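Local coordinates for protein glutamyl-tRNA synthetase (Methanothermobacter thermautotrophicus, PDB 3AII) that attaches glutamate to tRNA in two steps, first activating it with ATP as glutamyl-adenylate and then transferring it to the acceptor end of the tRNA, at residues V166-D170 with H261-G265; V252-V257 with R269-M273. One frame throughout, in Å; residues are numbered along the deposited sequence. Where two conformers were deposited one is given.

Contact 1 of 2, residues V166-D170 with H261-G265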
ATOM      1  N   VAL A 166     -15.018  13.827  -2.391  1.00 12.90           N
ATOM      2  CA  VAL A 166     -15.677  14.546  -1.312  1.00 13.07           C
ATOM      3  C   VAL A 166     -14.698  14.572  -0.148  1.00 15.94           C
ATOM      4  O   VAL A 166     -14.028  13.576   0.111  1.00 15.62           O
ATOM      5  CB  VAL A 166     -16.968  13.822  -0.893  1.00 16.96           C
ATOM      6  CG1 VAL A 166     -17.568  14.444   0.366  1.00 21.78           C
ATOM      7  CG2 VAL A 166     -17.988  13.849  -2.026  1.00 19.65           C
ATOM      8  N   ILE A 167     -14.571  15.715   0.520  1.00 14.34           N
ATOM      9  CA  ILE A 167     -13.661  15.798   1.670  1.00 14.41           C
ATOM     10  C   ILE A 167     -14.481  16.125   2.921  1.00 14.04           C
ATOM     11  O   ILE A 167     -15.229  17.097   2.950  1.00 15.07           O
ATOM     12  CB  ILE A 167     -12.562  16.851   1.446  1.00 13.28           C
ATOM     13  CG1 ILE A 167     -11.697  16.484   0.231  1.00 17.92           C
ATOM     14  CG2 ILE A 167     -11.645  16.959   2.675  1.00 15.05           C
ATOM     15  CD1 ILE A 167     -10.758  17.612  -0.186  1.00 26.89           C
ATOM     16  N   GLN A 168     -14.379  15.300   3.955  1.00 12.74           N
ATOM     17  CA  GLN A 168     -15.289  15.454   5.083  1.00 12.20           C
ATOM     18  C   GLN A 168     -15.135  16.768   5.844  1.00 12.94           C
ATOM     19  O   GLN A 168     -16.117  17.281   6.378  1.00 13.84           O
ATOM     20  CB  GLN A 168     -15.212  14.253   6.034  1.00 12.90           C
ATOM     21  CG  GLN A 168     -15.801  12.988   5.426  1.00 13.80           C
ATOM     22  CD  GLN A 168     -16.001  11.884   6.448  1.00 18.86           C
ATOM     23  OE1 GLN A 168     -15.135  11.642   7.281  1.00 17.49           O
ATOM     24  NE2 GLN A 168     -17.152  11.217   6.392  1.00 18.73           N
ATOM     25  N   SER A 169     -13.926  17.323   5.874  1.00 15.29           N
ATOM     26  CA  SER A 169     -13.747  18.570   6.610  1.00 16.65           C
ATOM     27  C   SER A 169     -14.416  19.749   5.904  1.00 19.99           C
ATOM     28  O   SER A 169     -14.566  20.817   6.490  1.00 17.52           O
ATOM     29  CB  SER A 169     -12.265  18.858   6.881  1.00 12.95           C
ATOM     30  OG  SER A 169     -11.543  18.970   5.676  1.00 16.62           O
ATOM     31  N   ASP A 170     -14.854  19.548   4.661  1.00 15.04           N
ATOM     32  CA  ASP A 170     -15.642  20.566   3.965  1.00 16.80           C
ATOM     33  C   ASP A 170     -17.114  20.476   4.342  1.00 17.85           C
ATOM     34  O   ASP A 170     -17.924  21.316   3.928  1.00 16.79           O
ATOM     35  CB  ASP A 170     -15.567  20.364   2.449  1.00 15.65           C
ATOM     36  CG  ASP A 170     -14.282  20.886   1.841  1.00 21.44           C
ATOM     37  OD1 ASP A 170     -13.886  20.343   0.788  1.00 22.39           O
ATOM     38  OD2 ASP A 170     -13.686  21.833   2.392  1.00 24.32           O
ATOM     39  N   HIS A 261      -6.748  22.071  12.740  1.00 22.63           N
ATOM     40  CA  HIS A 261      -6.871  21.155  11.617  1.00 21.92           C
ATOM     41  C   HIS A 261      -6.042  21.728  10.476  1.00 24.85           C
ATOM     42  O   HIS A 261      -6.068  22.934  10.250  1.00 26.40           O
ATOM     43  CB  HIS A 261      -8.340  21.063  11.195  1.00 19.38           C
ATOM     44  CG  HIS A 261      -8.644  19.922  10.270  1.00 21.04           C
ATOM     45  ND1 HIS A 261      -8.311  19.936   8.934  1.00 22.25           N
ATOM     46  CD2 HIS A 261      -9.281  18.746  10.488  1.00 20.59           C
ATOM     47  CE1 HIS A 261      -8.708  18.809   8.372  1.00 25.73           C
ATOM     48  NE2 HIS A 261      -9.309  18.071   9.290  1.00 17.79           N
ATOM     49  N   PRO A 262      -5.320  20.873   9.748  1.00 24.66           N
ATOM     50  CA  PRO A 262      -4.436  21.396   8.699  1.00 30.77           C
ATOM     51  C   PRO A 262      -5.170  22.038   7.525  1.00 39.82           C
ATOM     52  O   PRO A 262      -4.600  22.906   6.865  1.00 40.18           O
ATOM     53  CB  PRO A 262      -3.648  20.158   8.255  1.00 33.29           C
ATOM     54  CG  PRO A 262      -3.675  19.263   9.439  1.00 39.31           C
ATOM     55  CD  PRO A 262      -5.037  19.461  10.040  1.00 30.98           C
ATOM     56  N   ARG A 263      -6.406  21.624   7.267  1.00 27.43           N
ATOM     57  CA  ARG A 263      -7.232  22.285   6.251  1.00 27.67           C
ATOM     58  C   ARG A 263      -8.029  23.470   6.773  1.00 31.51           C
ATOM     59  O   ARG A 263      -7.981  24.563   6.210  1.00 40.34           O
ATOM     60  CB  ARG A 263      -8.208  21.297   5.601  1.00 41.21           C
ATOM     61  CG  ARG A 263      -7.643  20.551   4.423  1.00 25.95           C
ATOM     62  CD  ARG A 263      -8.692  19.683   3.736  1.00 22.49           C
ATOM     63  NE  ARG A 263      -9.258  20.303   2.537  1.00 25.10           N
ATOM     64  CZ  ARG A 263     -10.484  20.811   2.445  1.00 25.29           C
ATOM     65  NH1 ARG A 263     -11.319  20.787   3.480  1.00 28.20           N
ATOM     66  NH2 ARG A 263     -10.883  21.336   1.290  1.00 31.28           N
ATOM     67  N   THR A 264      -8.790  23.243   7.835  1.00 24.21           N
ATOM     68  CA  THR A 264      -9.752  24.225   8.310  1.00 27.18           C
ATOM     69  C   THR A 264      -9.239  25.054   9.489  1.00 21.96           C
ATOM     70  O   THR A 264      -9.963  25.882  10.028  1.00 26.32           O
ATOM     71  CB  THR A 264     -11.072  23.547   8.714  1.00 34.79           C
ATOM     72  OG1 THR A 264     -10.815  22.594   9.752  1.00 27.65           O
ATOM     73  CG2 THR A 264     -11.681  22.821   7.519  1.00 35.32           C
ATOM     74  N   GLY A 265      -7.992  24.825   9.887  1.00 28.14           N
ATOM     75  CA  GLY A 265      -7.389  25.624  10.943  1.00 35.08           C
ATOM     76  C   GLY A 265      -8.080  25.475  12.284  1.00 29.02           C
ATOM     77  O   GLY A 265      -8.253  24.361  12.773  1.00 31.69           O
TER

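Contact 2 of 2, residues V252-V257 with R269-M273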
ATOM      1  N   VAL A 252     -21.119   7.629  20.981  1.00 17.22           N
ATOM      2  CA  VAL A 252     -20.832   9.048  20.774  1.00 16.78           C
ATOM      3  C   VAL A 252     -20.746   9.439  19.297  1.00 14.87           C
ATOM      4  O   VAL A 252     -19.972   8.857  18.528  1.00 16.00           O
ATOM      5  CB  VAL A 252     -19.509   9.434  21.460  1.00 19.65           C
ATOM      6  CG1 VAL A 252     -19.126  10.863  21.134  1.00 18.57           C
ATOM      7  CG2 VAL A 252     -19.628   9.251  22.960  1.00 20.65           C
ATOM      8  N   SER A 253     -21.542  10.434  18.910  1.00 15.46           N
ATOM      9  CA  SER A 253     -21.552  10.924  17.532  1.00 14.88           C
ATOM     10  C   SER A 253     -20.778  12.217  17.331  1.00 17.31           C
ATOM     11  O   SER A 253     -20.331  12.495  16.216  1.00 15.35           O
ATOM     12  CB  SER A 253     -22.986  11.112  17.030  1.00 15.07           C
ATOM     13  OG  SER A 253     -23.691  12.076  17.807  1.00 15.53           O
ATOM     14  N   MET A 254     -20.647  13.027  18.380  1.00 15.15           N
ATOM     15  CA  MET A 254     -19.928  14.312  18.285  1.00 15.86           C
ATOM     16  C   MET A 254     -19.100  14.551  19.530  1.00 16.42           C
ATOM     17  O   MET A 254     -19.578  14.302  20.642  1.00 16.29           O
ATOM     18  CB  MET A 254     -20.901  15.497  18.187  1.00 16.40           C
ATOM     19  CG  MET A 254     -21.652  15.670  16.908  1.00 13.92           C
ATOM     20  SD  MET A 254     -20.511  16.295  15.626  1.00 25.38           S
ATOM     21  CE  MET A 254     -21.615  16.584  14.248  1.00 30.56           C
ATOM     22  N   ARG A 255     -17.883  15.067  19.344  1.00 14.85           N
ATOM     23  CA  ARG A 255     -17.012  15.404  20.465  0.56 15.27           C
ATOM     24  C   ARG A 255     -16.390  16.775  20.266  1.00 17.53           C
ATOM     25  O   ARG A 255     -16.429  17.328  19.172  1.00 18.06           O
ATOM     26  CB  ARG A 255     -15.907  14.365  20.623  0.56 18.62           C
ATOM     27  CG  ARG A 255     -15.033  14.231  19.394  0.56 13.97           C
ATOM     28  CD  ARG A 255     -13.898  13.255  19.581  0.56 20.08           C
ATOM     29  NE  ARG A 255     -13.003  13.279  18.431  0.56 19.33           N
ATOM     30  CZ  ARG A 255     -11.960  12.470  18.287  0.56 38.62           C
ATOM     31  NH1 ARG A 255     -11.192  12.560  17.209  0.56 34.89           N
ATOM     32  NH2 ARG A 255     -11.686  11.568  19.222  0.56 28.79           N
ATOM     33  N   ILE A 256     -15.814  17.314  21.336  1.00 17.26           N
ATOM     34  CA  ILE A 256     -15.150  18.606  21.267  1.00 15.88           C
ATOM     35  C   ILE A 256     -13.645  18.361  21.243  1.00 18.73           C
ATOM     36  O   ILE A 256     -13.134  17.635  22.089  1.00 17.58           O
ATOM     37  CB  ILE A 256     -15.507  19.471  22.492  1.00 16.81           C
ATOM     38  CG1 ILE A 256     -17.026  19.697  22.576  1.00 17.02           C
ATOM     39  CG2 ILE A 256     -14.760  20.803  22.422  1.00 19.62           C
ATOM     40  CD1 ILE A 256     -17.514  20.252  23.920  1.00 18.75           C
ATOM     41  N   VAL A 257     -12.952  18.946  20.267  1.00 18.26           N
ATOM     42  CA  VAL A 257     -11.502  18.794  20.139  1.00 16.77           C
ATOM     43  C   VAL A 257     -10.904  20.165  19.909  1.00 23.76           C
ATOM     44  O   VAL A 257     -11.287  20.861  18.965  1.00 23.29           O
ATOM     45  CB  VAL A 257     -11.127  17.903  18.939  1.00 18.35           C
ATOM     46  CG1 VAL A 257      -9.596  17.711  18.847  1.00 19.45           C
ATOM     47  CG2 VAL A 257     -11.851  16.563  19.017  1.00 23.74           C
ATOM     48  N   ARG A 269     -14.342  23.310  16.486  1.00 20.81           N
ATOM     49  CA  ARG A 269     -13.912  22.521  17.632  1.00 21.60           C
ATOM     50  C   ARG A 269     -14.858  21.357  17.882  1.00 21.30           C
ATOM     51  O   ARG A 269     -14.580  20.497  18.702  1.00 24.13           O
ATOM     52  CB  ARG A 269     -13.819  23.385  18.888  1.00 19.59           C
ATOM     53  CG  ARG A 269     -15.163  23.775  19.460  1.00 27.28           C
ATOM     54  CD  ARG A 269     -15.001  24.480  20.802  1.00 37.45           C
ATOM     55  NE  ARG A 269     -14.278  25.744  20.668  1.00 28.50           N
ATOM     56  CZ  ARG A 269     -13.980  26.536  21.692  1.00 47.62           C
ATOM     57  NH1 ARG A 269     -14.335  26.186  22.921  1.00 40.39           N
ATOM     58  NH2 ARG A 269     -13.324  27.672  21.489  1.00 52.23           N
ATOM     59  N   VAL A 270     -15.989  21.321  17.185  1.00 16.07           N
ATOM     60  CA  VAL A 270     -16.919  20.215  17.403  1.00 13.30           C
ATOM     61  C   VAL A 270     -16.825  19.289  16.194  1.00 16.34           C
ATOM     62  O   VAL A 270     -17.091  19.717  15.064  1.00 17.89           O
ATOM     63  CB  VAL A 270     -18.371  20.701  17.596  1.00 16.15           C
ATOM     64  CG1 VAL A 270     -19.282  19.508  17.856  1.00 17.83           C
ATOM     65  CG2 VAL A 270     -18.470  21.693  18.767  1.00 17.12           C
ATOM     66  N   TYR A 271     -16.431  18.035  16.433  1.00 14.42           N
ATOM     67  CA  TYR A 271     -16.117  17.096  15.347  1.00 11.70           C
ATOM     68  C   TYR A 271     -16.953  15.826  15.427  1.00 13.92           C
ATOM     69  O   TYR A 271     -17.222  15.320  16.522  1.00 16.04           O
ATOM     70  CB  TYR A 271     -14.641  16.694  15.416  1.00 14.94           C
ATOM     71  CG  TYR A 271     -13.718  17.755  14.880  1.00 15.41           C
ATOM     72  CD1 TYR A 271     -13.240  18.773  15.699  1.00 18.70           C
ATOM     73  CD2 TYR A 271     -13.352  17.751  13.544  1.00 21.30           C
ATOM     74  CE1 TYR A 271     -12.388  19.745  15.187  1.00 21.37           C
ATOM     75  CE2 TYR A 271     -12.518  18.706  13.036  1.00 29.22           C
ATOM     76  CZ  TYR A 271     -12.047  19.702  13.857  1.00 24.24           C
ATOM     77  OH  TYR A 271     -11.203  20.640  13.312  1.00 33.16           O
ATOM     78  N   PRO A 272     -17.351  15.286  14.267  1.00 12.80           N
ATOM     79  CA  PRO A 272     -18.107  14.034  14.265  1.00 13.62           C
ATOM     80  C   PRO A 272     -17.195  12.840  14.485  1.00 15.77           C
ATOM     81  O   PRO A 272     -16.009  12.840  14.094  1.00 14.32           O
ATOM     82  CB  PRO A 272     -18.692  13.983  12.847  1.00 14.00           C
ATOM     83  CG  PRO A 272     -17.657  14.674  12.022  1.00 16.63           C
ATOM     84  CD  PRO A 272     -17.198  15.834  12.910  1.00 15.64           C
ATOM     85  N   MET A 273     -17.752  11.823  15.130  1.00 14.97           N
ATOM     86  CA  MET A 273     -17.117  10.519  15.191  1.00 16.67           C
ATOM     87  C   MET A 273     -17.444   9.752  13.925  1.00 14.68           C
ATOM     88  O   MET A 273     -18.472  10.011  13.266  1.00 14.93           O
ATOM     89  CB  MET A 273     -17.591   9.739  16.415  1.00 17.16           C
ATOM     90  CG  MET A 273     -17.250  10.412  17.726  1.00 17.91           C
ATOM     91  SD  MET A 273     -15.472  10.581  17.917  1.00 23.86           S
ATOM     92  CE  MET A 273     -14.994   8.901  18.303  1.00 34.07           C
TER
HETATM   93  O   HOH W   1     -13.401  13.429  15.378  1.00 29.85           O

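Contact 1 of 2, residues V166-D170 with H261-G265
At the carboxy end of strand 164-167, an outer strand of the parallel sheet in the class I Rossmann-fold catalytic domain, the chain enters a 3-10 turn, and the 261-265 loop docks against it. His261 opens the loop. Its ring lies near Ser169 (CE1 to CB, 3.9 Å) and works in two directions, since ND1 accepts from Arg263 N at 3.0 Å, holding the bend of the loop, while NE2 bonds to the backbone oxygen of Asp137. Arg263 has the length and charge to bridge the gap: Ile167 CG2 sits over one face of its guanidinium, and at its edge NH1 donates to Ser169 OG at 2.9 Å, a hydroxyl also bonded to Asp137, and forms a salt bridge with Asp170 OD2 at 2.8 Å. Thr264 turns its methyl CG2 to Ser169 O, 3.7 Å away. Gly265 takes a positive phi, easy for glycine, as the loop returns, and its O accepts from His261 N at 2.7 Å.

Contact 2 of 2, residues V252-V257 with R269-M273
Met254, Ile256, Val270 and Pro272 share one face of this two-stranded pairing and form its apolar centre. The flexible thioether of Met254 fits the space between two partners, its SD lying 4.1 Å from Val270 CG1 and 4.0 Å from Pro272 CB, and Tyr175 and Tyr176 of helix 172-184 touch it. The branched Val270 and Ile256 suit extended backbone. Proline is tolerated at 272 because Met254-Pro272 is a non-hydrogen-bonded pair, so its nitrogen points away from Met254, and 270-272 is an outermost strand of the sheet within the chain, with no further strand there to ask for an amide hydrogen. Beyond the strand end, Val257 CB packs 4.0 Å from Tyr271 CD1.

The backbone ladder joins the strands. Arg255 and Tyr271 form the hydrogen-bonded pair, with Arg255 N to Tyr271 O at 2.9 Å and Tyr271 N to Arg255 O at 2.8 Å; Met273 N to Ser253 O (2.9 Å) and Val257 N to Arg269 O (2.7 Å) extend the ladder at its two ends.

At the polar edge, Met273 SD lies over one face of the Arg255 guanidinium, and a water accepts weakly from Arg255 NH1 (3.0 Å) while donating to Pro272 O (3.0 Å). Arg269 instead sends NH1 away to Met228 O. The whole is an antiparallel pair at the edge of a four-stranded sheet, with a classic beta bulge where Ser253 and Met254 both face Val235.

From the N terminus, the chain first passes through strand 164-167 and its following turn, the earlier half of contact 1. It then builds helix 172-184, the zinc-binding region with Cys191, Cys193, Cys208 and Cys210, and strand 234-237 before reaching 252-257. The loop at 261-265 closes contact 1 across 90 intervening residues; 269-273 then closes contact 2 across 11. The two contacts therefore cross: the loop that returns to the parallel sheet is itself part of the connection between the paired antiparallel strands. Contact 1 holds this loop to the end of strand 164-167, and His261 CB, 3.6 Å from Tyr271 OH, continues the packing to the antiparallel sheet.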